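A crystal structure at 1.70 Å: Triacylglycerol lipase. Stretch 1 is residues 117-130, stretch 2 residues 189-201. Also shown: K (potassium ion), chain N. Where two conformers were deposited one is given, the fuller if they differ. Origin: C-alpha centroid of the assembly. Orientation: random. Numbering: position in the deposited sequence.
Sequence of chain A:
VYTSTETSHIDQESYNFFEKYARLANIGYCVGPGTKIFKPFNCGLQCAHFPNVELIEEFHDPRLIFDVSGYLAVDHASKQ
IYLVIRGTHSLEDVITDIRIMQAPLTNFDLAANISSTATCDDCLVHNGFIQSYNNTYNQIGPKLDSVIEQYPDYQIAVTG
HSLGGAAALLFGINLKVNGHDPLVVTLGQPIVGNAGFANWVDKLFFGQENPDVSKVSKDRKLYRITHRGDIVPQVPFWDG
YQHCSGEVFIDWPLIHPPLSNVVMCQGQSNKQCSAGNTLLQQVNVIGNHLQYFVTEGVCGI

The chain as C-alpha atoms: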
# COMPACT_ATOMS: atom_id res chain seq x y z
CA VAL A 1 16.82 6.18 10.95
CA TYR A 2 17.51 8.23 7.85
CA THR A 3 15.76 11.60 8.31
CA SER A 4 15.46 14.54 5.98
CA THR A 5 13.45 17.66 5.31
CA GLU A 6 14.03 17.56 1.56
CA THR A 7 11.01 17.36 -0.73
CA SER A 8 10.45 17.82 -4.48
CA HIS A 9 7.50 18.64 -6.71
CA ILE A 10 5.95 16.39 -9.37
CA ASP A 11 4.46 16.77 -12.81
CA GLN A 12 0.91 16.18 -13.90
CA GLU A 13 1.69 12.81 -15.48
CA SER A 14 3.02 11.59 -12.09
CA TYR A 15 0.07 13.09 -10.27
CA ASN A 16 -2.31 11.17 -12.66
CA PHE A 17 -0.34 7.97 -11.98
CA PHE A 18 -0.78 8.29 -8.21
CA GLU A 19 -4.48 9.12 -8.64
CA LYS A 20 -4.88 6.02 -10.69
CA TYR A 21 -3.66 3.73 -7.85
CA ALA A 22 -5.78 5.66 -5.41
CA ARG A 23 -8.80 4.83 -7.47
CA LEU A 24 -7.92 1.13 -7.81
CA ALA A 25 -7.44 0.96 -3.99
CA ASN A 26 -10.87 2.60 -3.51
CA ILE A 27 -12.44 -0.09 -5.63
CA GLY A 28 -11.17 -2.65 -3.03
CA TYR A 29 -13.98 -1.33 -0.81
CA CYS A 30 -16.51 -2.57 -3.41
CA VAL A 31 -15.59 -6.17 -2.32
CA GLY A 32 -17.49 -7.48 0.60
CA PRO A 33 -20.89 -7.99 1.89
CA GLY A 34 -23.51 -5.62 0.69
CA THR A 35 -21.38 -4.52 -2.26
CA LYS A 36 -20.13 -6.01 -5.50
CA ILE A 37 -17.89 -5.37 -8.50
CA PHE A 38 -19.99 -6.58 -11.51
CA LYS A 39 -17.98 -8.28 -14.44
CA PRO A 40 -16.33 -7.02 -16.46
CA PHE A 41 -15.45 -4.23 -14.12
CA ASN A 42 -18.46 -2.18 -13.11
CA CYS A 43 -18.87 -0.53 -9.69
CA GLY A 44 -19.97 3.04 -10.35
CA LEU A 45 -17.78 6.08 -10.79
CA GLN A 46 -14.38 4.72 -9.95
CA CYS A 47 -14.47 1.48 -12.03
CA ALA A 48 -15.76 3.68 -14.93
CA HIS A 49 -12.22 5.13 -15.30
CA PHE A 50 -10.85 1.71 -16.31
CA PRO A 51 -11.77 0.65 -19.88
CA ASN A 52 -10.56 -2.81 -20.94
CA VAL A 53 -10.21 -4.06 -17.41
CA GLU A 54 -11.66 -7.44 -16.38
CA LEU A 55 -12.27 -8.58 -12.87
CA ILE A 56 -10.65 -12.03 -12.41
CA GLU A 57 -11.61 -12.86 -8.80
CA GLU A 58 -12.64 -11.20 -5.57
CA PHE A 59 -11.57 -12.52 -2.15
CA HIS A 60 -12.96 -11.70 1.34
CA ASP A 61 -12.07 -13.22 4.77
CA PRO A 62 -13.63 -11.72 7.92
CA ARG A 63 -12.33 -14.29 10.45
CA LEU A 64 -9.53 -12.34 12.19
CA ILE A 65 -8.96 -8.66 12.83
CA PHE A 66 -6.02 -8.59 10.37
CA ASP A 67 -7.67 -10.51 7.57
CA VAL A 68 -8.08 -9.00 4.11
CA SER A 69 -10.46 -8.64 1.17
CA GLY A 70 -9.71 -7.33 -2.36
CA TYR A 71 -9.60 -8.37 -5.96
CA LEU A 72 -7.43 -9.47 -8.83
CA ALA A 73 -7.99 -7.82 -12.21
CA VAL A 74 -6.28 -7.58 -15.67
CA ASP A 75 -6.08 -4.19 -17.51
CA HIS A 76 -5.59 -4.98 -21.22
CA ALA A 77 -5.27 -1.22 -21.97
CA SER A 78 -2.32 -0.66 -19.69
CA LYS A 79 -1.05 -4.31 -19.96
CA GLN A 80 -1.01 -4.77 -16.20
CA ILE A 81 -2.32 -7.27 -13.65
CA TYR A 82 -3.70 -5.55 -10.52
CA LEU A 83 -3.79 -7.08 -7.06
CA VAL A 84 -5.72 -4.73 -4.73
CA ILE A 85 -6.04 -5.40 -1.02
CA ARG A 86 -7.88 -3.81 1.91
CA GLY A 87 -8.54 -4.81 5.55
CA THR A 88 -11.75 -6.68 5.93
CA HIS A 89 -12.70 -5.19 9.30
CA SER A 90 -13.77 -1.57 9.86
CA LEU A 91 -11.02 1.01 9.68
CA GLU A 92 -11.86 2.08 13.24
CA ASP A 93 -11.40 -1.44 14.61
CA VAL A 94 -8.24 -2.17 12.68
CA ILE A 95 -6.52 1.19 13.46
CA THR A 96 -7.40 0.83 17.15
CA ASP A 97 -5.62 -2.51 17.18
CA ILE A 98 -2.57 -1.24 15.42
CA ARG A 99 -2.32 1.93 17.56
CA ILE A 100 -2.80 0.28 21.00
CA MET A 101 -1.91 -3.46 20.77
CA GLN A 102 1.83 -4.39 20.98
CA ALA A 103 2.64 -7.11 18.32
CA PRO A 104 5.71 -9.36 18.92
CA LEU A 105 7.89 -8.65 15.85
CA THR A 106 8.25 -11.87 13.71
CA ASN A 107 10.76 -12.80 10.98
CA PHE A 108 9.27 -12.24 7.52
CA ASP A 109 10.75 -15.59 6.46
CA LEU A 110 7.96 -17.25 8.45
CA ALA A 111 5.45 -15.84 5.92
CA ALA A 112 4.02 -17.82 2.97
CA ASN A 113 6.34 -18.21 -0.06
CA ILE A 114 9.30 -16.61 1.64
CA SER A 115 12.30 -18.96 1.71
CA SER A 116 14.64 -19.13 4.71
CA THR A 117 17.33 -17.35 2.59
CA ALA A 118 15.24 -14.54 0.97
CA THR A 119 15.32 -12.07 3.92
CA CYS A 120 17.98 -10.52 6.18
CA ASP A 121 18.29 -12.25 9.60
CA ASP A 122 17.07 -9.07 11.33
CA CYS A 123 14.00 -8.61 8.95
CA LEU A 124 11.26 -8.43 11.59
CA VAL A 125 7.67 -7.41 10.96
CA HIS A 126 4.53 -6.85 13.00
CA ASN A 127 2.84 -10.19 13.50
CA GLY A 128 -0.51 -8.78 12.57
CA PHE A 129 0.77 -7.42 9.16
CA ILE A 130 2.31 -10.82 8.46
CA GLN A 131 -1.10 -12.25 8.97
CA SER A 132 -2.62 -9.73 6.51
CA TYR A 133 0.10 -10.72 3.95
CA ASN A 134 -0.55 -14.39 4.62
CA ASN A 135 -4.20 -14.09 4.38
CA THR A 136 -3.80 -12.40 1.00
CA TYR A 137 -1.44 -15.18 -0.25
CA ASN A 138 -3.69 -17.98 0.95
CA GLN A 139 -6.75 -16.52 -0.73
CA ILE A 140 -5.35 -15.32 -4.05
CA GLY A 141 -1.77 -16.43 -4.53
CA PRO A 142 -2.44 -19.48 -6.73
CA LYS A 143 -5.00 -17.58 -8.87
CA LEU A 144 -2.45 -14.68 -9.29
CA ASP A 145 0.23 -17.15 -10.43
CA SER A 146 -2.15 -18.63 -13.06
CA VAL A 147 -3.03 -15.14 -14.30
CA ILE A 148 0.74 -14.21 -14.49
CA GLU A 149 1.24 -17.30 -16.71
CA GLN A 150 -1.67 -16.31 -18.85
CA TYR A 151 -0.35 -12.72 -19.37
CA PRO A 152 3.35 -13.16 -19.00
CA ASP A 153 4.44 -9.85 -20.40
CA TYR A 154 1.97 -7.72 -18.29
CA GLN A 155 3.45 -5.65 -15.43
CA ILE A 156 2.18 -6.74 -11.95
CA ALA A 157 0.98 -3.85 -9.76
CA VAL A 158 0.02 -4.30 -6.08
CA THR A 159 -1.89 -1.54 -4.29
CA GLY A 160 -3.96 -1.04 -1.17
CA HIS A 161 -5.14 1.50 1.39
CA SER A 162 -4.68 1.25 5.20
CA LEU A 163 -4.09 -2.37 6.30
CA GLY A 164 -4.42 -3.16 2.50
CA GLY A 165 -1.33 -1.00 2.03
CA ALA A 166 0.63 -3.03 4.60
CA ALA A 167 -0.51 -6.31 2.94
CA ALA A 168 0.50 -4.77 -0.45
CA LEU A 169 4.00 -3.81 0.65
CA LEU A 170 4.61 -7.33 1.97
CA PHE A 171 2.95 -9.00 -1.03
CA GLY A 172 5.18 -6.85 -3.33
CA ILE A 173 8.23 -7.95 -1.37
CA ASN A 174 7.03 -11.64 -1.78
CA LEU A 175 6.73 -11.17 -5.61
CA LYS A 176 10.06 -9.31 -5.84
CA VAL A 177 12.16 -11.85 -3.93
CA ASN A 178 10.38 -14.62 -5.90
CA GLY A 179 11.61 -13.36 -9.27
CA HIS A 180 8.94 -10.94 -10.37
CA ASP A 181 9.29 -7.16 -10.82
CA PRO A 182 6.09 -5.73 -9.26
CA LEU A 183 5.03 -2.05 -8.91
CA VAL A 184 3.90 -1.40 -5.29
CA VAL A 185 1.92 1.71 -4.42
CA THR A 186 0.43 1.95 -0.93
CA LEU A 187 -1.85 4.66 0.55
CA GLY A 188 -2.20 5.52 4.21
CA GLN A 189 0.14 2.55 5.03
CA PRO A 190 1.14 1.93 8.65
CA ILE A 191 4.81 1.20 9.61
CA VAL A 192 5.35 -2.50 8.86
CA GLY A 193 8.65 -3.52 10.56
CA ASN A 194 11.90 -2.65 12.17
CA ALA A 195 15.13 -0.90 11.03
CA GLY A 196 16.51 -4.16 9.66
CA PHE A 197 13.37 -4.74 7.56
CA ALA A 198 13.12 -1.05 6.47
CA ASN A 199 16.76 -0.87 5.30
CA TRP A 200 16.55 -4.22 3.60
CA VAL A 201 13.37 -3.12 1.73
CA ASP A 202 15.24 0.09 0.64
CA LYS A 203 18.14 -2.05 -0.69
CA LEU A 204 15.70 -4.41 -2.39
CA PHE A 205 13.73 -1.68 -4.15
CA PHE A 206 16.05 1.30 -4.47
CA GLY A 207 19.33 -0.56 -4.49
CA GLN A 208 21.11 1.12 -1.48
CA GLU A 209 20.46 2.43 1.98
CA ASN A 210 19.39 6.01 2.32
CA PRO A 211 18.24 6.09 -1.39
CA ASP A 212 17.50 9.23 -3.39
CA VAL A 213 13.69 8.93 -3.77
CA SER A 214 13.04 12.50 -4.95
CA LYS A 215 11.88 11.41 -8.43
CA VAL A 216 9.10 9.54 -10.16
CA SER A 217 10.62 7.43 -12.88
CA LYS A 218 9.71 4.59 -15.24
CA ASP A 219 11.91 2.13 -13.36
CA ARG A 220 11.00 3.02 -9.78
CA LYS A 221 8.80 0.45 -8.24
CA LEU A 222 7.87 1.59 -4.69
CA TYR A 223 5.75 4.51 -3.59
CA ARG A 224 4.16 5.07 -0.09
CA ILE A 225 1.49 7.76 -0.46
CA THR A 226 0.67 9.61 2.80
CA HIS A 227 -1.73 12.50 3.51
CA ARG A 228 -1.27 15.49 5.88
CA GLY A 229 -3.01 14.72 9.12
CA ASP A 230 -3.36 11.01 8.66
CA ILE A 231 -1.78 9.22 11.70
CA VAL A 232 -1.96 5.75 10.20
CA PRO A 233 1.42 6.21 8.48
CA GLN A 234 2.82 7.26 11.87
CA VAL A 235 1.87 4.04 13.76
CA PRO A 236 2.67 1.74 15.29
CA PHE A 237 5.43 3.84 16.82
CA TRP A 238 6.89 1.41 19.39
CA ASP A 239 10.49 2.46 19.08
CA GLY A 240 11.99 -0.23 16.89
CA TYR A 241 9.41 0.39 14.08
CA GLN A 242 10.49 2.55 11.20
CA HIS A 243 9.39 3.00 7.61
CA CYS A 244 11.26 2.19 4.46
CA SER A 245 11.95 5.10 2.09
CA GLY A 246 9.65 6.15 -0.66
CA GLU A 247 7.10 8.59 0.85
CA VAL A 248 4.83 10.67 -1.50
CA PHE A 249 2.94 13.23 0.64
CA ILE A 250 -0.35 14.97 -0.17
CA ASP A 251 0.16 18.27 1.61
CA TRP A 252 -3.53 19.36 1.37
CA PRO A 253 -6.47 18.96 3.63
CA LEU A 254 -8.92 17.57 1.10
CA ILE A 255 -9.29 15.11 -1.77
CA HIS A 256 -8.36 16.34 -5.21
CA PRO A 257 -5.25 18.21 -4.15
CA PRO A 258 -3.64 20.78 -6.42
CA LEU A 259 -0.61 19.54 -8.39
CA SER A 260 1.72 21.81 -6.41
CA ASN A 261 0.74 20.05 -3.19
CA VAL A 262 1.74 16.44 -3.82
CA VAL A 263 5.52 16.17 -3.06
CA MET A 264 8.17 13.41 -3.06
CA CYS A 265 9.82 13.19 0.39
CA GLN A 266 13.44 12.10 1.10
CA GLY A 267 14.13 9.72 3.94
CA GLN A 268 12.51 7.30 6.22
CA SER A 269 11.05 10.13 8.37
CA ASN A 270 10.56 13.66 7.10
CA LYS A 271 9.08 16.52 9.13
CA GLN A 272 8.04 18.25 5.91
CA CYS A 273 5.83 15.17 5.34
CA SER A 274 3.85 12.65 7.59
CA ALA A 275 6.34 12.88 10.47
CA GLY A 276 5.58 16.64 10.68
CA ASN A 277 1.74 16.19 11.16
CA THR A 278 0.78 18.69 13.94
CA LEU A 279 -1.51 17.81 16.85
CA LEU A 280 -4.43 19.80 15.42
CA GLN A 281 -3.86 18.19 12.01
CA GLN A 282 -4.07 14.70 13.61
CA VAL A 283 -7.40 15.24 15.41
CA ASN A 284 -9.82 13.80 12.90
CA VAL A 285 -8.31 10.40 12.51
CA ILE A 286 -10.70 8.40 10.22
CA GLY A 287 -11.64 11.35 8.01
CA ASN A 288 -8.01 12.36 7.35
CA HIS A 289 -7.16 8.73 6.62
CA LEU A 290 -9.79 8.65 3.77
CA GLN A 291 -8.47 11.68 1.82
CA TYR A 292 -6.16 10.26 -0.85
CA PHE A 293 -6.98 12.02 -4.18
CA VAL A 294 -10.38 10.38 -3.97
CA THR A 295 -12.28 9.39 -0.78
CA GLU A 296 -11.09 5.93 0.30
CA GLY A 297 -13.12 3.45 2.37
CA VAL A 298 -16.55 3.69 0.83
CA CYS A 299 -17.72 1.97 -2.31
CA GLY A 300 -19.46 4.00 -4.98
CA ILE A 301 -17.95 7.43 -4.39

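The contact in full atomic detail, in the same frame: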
# COMPACT_ATOMS: atom_id res chain seq x y z
N THR A 117 16.20 -18.19 2.99
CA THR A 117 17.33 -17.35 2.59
C THR A 117 17.01 -15.98 1.89
O THR A 117 17.92 -15.18 1.59
CB THR A 117 18.33 -18.18 1.76
OG1 THR A 117 17.66 -18.72 0.61
CG2 THR A 117 18.89 -19.33 2.62
N ALA A 118 15.72 -15.74 1.67
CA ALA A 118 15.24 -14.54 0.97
C ALA A 118 15.38 -13.22 1.76
O ALA A 118 15.58 -12.16 1.16
CB ALA A 118 13.81 -14.75 0.55
N THR A 119 15.26 -13.28 3.08
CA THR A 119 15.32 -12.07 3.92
C THR A 119 16.62 -11.92 4.73
O THR A 119 17.37 -12.87 4.91
CB THR A 119 14.16 -12.08 4.95
OG1 THR A 119 14.20 -13.32 5.66
CG2 THR A 119 12.89 -12.01 4.26
N CYS A 120 16.87 -10.73 5.25
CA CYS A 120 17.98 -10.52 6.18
C CYS A 120 17.65 -11.18 7.56
O CYS A 120 16.50 -11.35 7.93
CB CYS A 120 18.27 -9.02 6.26
SG CYS A 120 17.17 -7.99 7.24
N ASP A 121 18.65 -11.61 8.32
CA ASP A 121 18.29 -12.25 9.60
C ASP A 121 17.55 -11.31 10.56
O ASP A 121 16.77 -11.77 11.38
CB ASP A 121 19.50 -12.90 10.32
CG ASP A 121 20.48 -13.57 9.37
OD1 ASP A 121 20.07 -14.15 8.29
OD2 ASP A 121 21.69 -13.52 9.74
N ASP A 122 17.76 -9.99 10.44
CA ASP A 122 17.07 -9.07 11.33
C ASP A 122 15.84 -8.36 10.60
O ASP A 122 15.53 -7.22 10.87
CB ASP A 122 18.07 -8.10 11.94
CG ASP A 122 17.49 -7.29 13.08
OD1 ASP A 122 16.59 -7.80 13.85
OD2 ASP A 122 17.93 -6.12 13.19
N CYS A 123 15.15 -9.11 9.76
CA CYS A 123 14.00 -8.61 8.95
C CYS A 123 12.69 -8.96 9.66
O CYS A 123 12.00 -9.93 9.27
CB CYS A 123 14.05 -9.23 7.54
SG CYS A 123 12.67 -8.86 6.42
N LEU A 124 12.34 -8.17 10.69
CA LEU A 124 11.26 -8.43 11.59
C LEU A 124 10.05 -7.50 11.28
O LEU A 124 10.24 -6.29 11.04
CB LEU A 124 11.72 -8.15 13.03
CG LEU A 124 12.95 -8.93 13.54
CD1 LEU A 124 13.20 -8.63 15.00
CD2 LEU A 124 12.75 -10.37 13.37
N VAL A 125 8.88 -8.10 11.32
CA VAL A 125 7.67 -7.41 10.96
C VAL A 125 6.52 -7.73 11.91
O VAL A 125 6.36 -8.88 12.42
CB VAL A 125 7.30 -7.80 9.57
CG1 VAL A 125 8.35 -7.26 8.57
CG2 VAL A 125 7.31 -9.27 9.51
N HIS A 126 5.68 -6.72 12.11
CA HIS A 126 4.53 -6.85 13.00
C HIS A 126 3.73 -8.11 12.70
O HIS A 126 3.36 -8.45 11.54
CB HIS A 126 3.74 -5.57 12.67
CG HIS A 126 2.50 -5.29 13.48
ND1 HIS A 126 1.27 -5.84 13.17
CD2 HIS A 126 2.23 -4.26 14.34
CE1 HIS A 126 0.33 -5.27 13.92
NE2 HIS A 126 0.88 -4.29 14.62
N ASN A 127 3.46 -8.90 13.73
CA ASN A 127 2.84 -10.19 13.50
C ASN A 127 1.44 -10.10 12.90
O ASN A 127 0.96 -11.00 12.20
CB ASN A 127 2.77 -10.93 14.85
CG ASN A 127 2.20 -12.32 14.72
N GLY A 128 0.75 -9.02 13.17
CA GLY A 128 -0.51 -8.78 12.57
C GLY A 128 -0.39 -8.57 11.03
O GLY A 128 -1.22 -9.04 10.31
N PHE A 129 0.59 -7.77 10.63
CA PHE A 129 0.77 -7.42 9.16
C PHE A 129 1.23 -8.66 8.43
O PHE A 129 0.83 -8.86 7.28
CB PHE A 129 1.80 -6.30 8.99
CG PHE A 129 1.32 -4.98 9.61
CD1 PHE A 129 -0.03 -4.68 9.63
CD2 PHE A 129 2.23 -4.11 10.18
CE1 PHE A 129 -0.46 -3.54 10.24
CE2 PHE A 129 1.75 -2.92 10.81
CZ PHE A 129 0.41 -2.68 10.81
N ILE A 130 2.00 -9.53 9.10
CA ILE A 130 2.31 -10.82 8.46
C ILE A 130 1.08 -11.61 8.25
O ILE A 130 0.93 -12.28 7.21
CB ILE A 130 3.33 -11.69 9.28
CG1 ILE A 130 4.61 -10.88 9.42
CG2 ILE A 130 3.50 -13.13 8.61
CD1 ILE A 130 5.82 -11.68 9.89
N GLN A 189 -0.42 3.82 4.49
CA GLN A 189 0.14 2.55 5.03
C GLN A 189 0.84 2.70 6.35
O GLN A 189 1.71 3.53 6.53
CB GLN A 189 1.16 2.06 3.99
CG GLN A 189 1.88 0.67 4.39
CD GLN A 189 3.31 0.76 3.95
OE1 GLN A 189 3.55 1.05 2.76
NE2 GLN A 189 4.26 0.63 4.89
N PRO A 190 0.49 1.84 7.34
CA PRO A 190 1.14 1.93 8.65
C PRO A 190 2.60 1.41 8.58
O PRO A 190 2.98 0.78 7.52
CB PRO A 190 0.23 1.01 9.54
CG PRO A 190 -0.34 -0.05 8.57
CD PRO A 190 -0.50 0.79 7.21
N ILE A 191 3.44 1.70 9.59
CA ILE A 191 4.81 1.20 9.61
C ILE A 191 4.80 -0.34 9.79
O ILE A 191 4.14 -0.84 10.71
CB ILE A 191 5.56 1.84 10.77
CG1 ILE A 191 5.49 3.35 10.69
CG2 ILE A 191 7.09 1.45 10.69
CD1 ILE A 191 5.88 4.04 12.02
N VAL A 192 5.47 -1.07 8.92
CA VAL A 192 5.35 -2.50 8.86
C VAL A 192 6.35 -3.26 9.79
O VAL A 192 6.00 -4.32 10.39
CB VAL A 192 5.44 -2.93 7.35
CG1 VAL A 192 5.59 -4.39 7.22
CG2 VAL A 192 4.06 -2.47 6.62
N GLY A 193 7.56 -2.77 9.85
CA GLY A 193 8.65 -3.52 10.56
C GLY A 193 9.72 -2.68 11.19
O GLY A 193 9.59 -1.47 11.37
N ASN A 194 10.84 -3.32 11.49
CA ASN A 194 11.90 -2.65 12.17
C ASN A 194 13.00 -2.09 11.26
O ASN A 194 12.83 -2.05 10.04
CB ASN A 194 12.44 -3.69 13.22
CG ASN A 194 13.30 -4.75 12.54
OD1 ASN A 194 13.15 -5.01 11.33
ND2 ASN A 194 14.23 -5.37 13.32
N ALA A 195 14.09 -1.56 11.83
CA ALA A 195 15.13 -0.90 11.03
C ALA A 195 15.80 -1.91 10.09
O ALA A 195 16.04 -1.63 8.92
CB ALA A 195 16.15 -0.17 11.91
N GLY A 196 16.08 -3.12 10.58
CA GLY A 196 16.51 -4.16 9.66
C GLY A 196 15.63 -4.35 8.44
O GLY A 196 16.15 -4.32 7.33
N PHE A 197 14.31 -4.56 8.64
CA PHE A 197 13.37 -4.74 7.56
C PHE A 197 13.36 -3.47 6.66
O PHE A 197 13.49 -3.57 5.44
CB PHE A 197 11.99 -4.98 8.15
CG PHE A 197 10.87 -5.00 7.13
CD1 PHE A 197 10.63 -6.08 6.33
CD2 PHE A 197 10.09 -3.84 6.97
CE1 PHE A 197 9.59 -6.07 5.41
CE2 PHE A 197 9.00 -3.78 6.01
CZ PHE A 197 8.75 -4.86 5.26
N ALA A 198 13.28 -2.31 7.28
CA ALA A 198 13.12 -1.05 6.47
C ALA A 198 14.35 -0.89 5.56
O ALA A 198 14.22 -0.54 4.40
CB ALA A 198 13.00 0.12 7.43
N ASN A 199 15.56 -1.08 6.09
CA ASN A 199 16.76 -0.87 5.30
C ASN A 199 16.94 -1.93 4.24
O ASN A 199 17.43 -1.62 3.12
CB ASN A 199 17.97 -0.75 6.21
CG ASN A 199 17.94 0.52 7.07
OD1 ASN A 199 18.22 0.47 8.28
ND2 ASN A 199 17.62 1.67 6.44
N TRP A 200 16.46 -3.14 4.52
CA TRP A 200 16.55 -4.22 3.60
C TRP A 200 15.59 -3.97 2.42
O TRP A 200 15.99 -4.11 1.24
CB TRP A 200 16.29 -5.53 4.32
CG TRP A 200 16.11 -6.72 3.36
CD1 TRP A 200 17.13 -7.41 2.72
CD2 TRP A 200 14.92 -7.35 2.98
NE1 TRP A 200 16.62 -8.40 1.97
CE2 TRP A 200 15.26 -8.40 2.09
CE3 TRP A 200 13.57 -7.15 3.29
CZ2 TRP A 200 14.30 -9.25 1.53
CZ3 TRP A 200 12.63 -7.99 2.72
CH2 TRP A 200 12.99 -9.02 1.84
N VAL A 201 14.35 -3.53 2.75
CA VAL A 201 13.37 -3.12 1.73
C VAL A 201 13.98 -1.99 0.86
O VAL A 201 13.83 -2.04 -0.38
CB VAL A 201 12.09 -2.67 2.38
CG1 VAL A 201 11.15 -1.96 1.29
CG2 VAL A 201 11.38 -3.91 2.96
K K N . 7.27 0.62 5.85
O HOH W 1 17.02 -3.79 13.33
O HOH W 2 8.83 -0.87 8.07

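Two backbone hydrogen bonds anchor the contact. His126 N donates to Val192 O at 3.0 Å with an N-H...O angle of 168°, and Asn194 N donates to Leu124 O at 3.1 Å and 153°. Together they flank a single beta bridge between Val125 and Gly193, whose CA atoms lie 4.0 Å apart. Glycine suits this approach: an ideal CB on Gly193 would sit 2.5 Å from Leu124 O, a clash.

Asn194 extends the bonding through its side chain. Asn194 OD1 caps the following helix by accepting from Phe197 N at 3.0 Å and 168°, and also accepts a weak bond from Leu124 N at 3.3 Å. Asn194 ND2 donates weakly to Asp122 O (3.3 Å) and Asp122 OD1 (3.4 Å). Water 1 adds a bridge, donating to Asp122 OD2 at 2.5 Å and accepting from Gly196 N at 3.0 Å.

Side-chain packing continues from this network on both sides of the bridge, toward Trp200 and toward Phe129. Val125 CG1 lies over the Phe197 ring face, 3.6 Å from the centroid and 21° off the normal, while Cys123 SG meets that ring's edge, 3.4 Å from Phe197 CD1. Trp200, the residue most covered, receives Thr119 CB and the polar Cys120 N over one face. Beyond the bridge, Phe129 CZ reaches Pro190 CG at 3.5 Å, and the ring edge faces a polar atom, Ile191 O, 3.2 Å from Phe129 CE2.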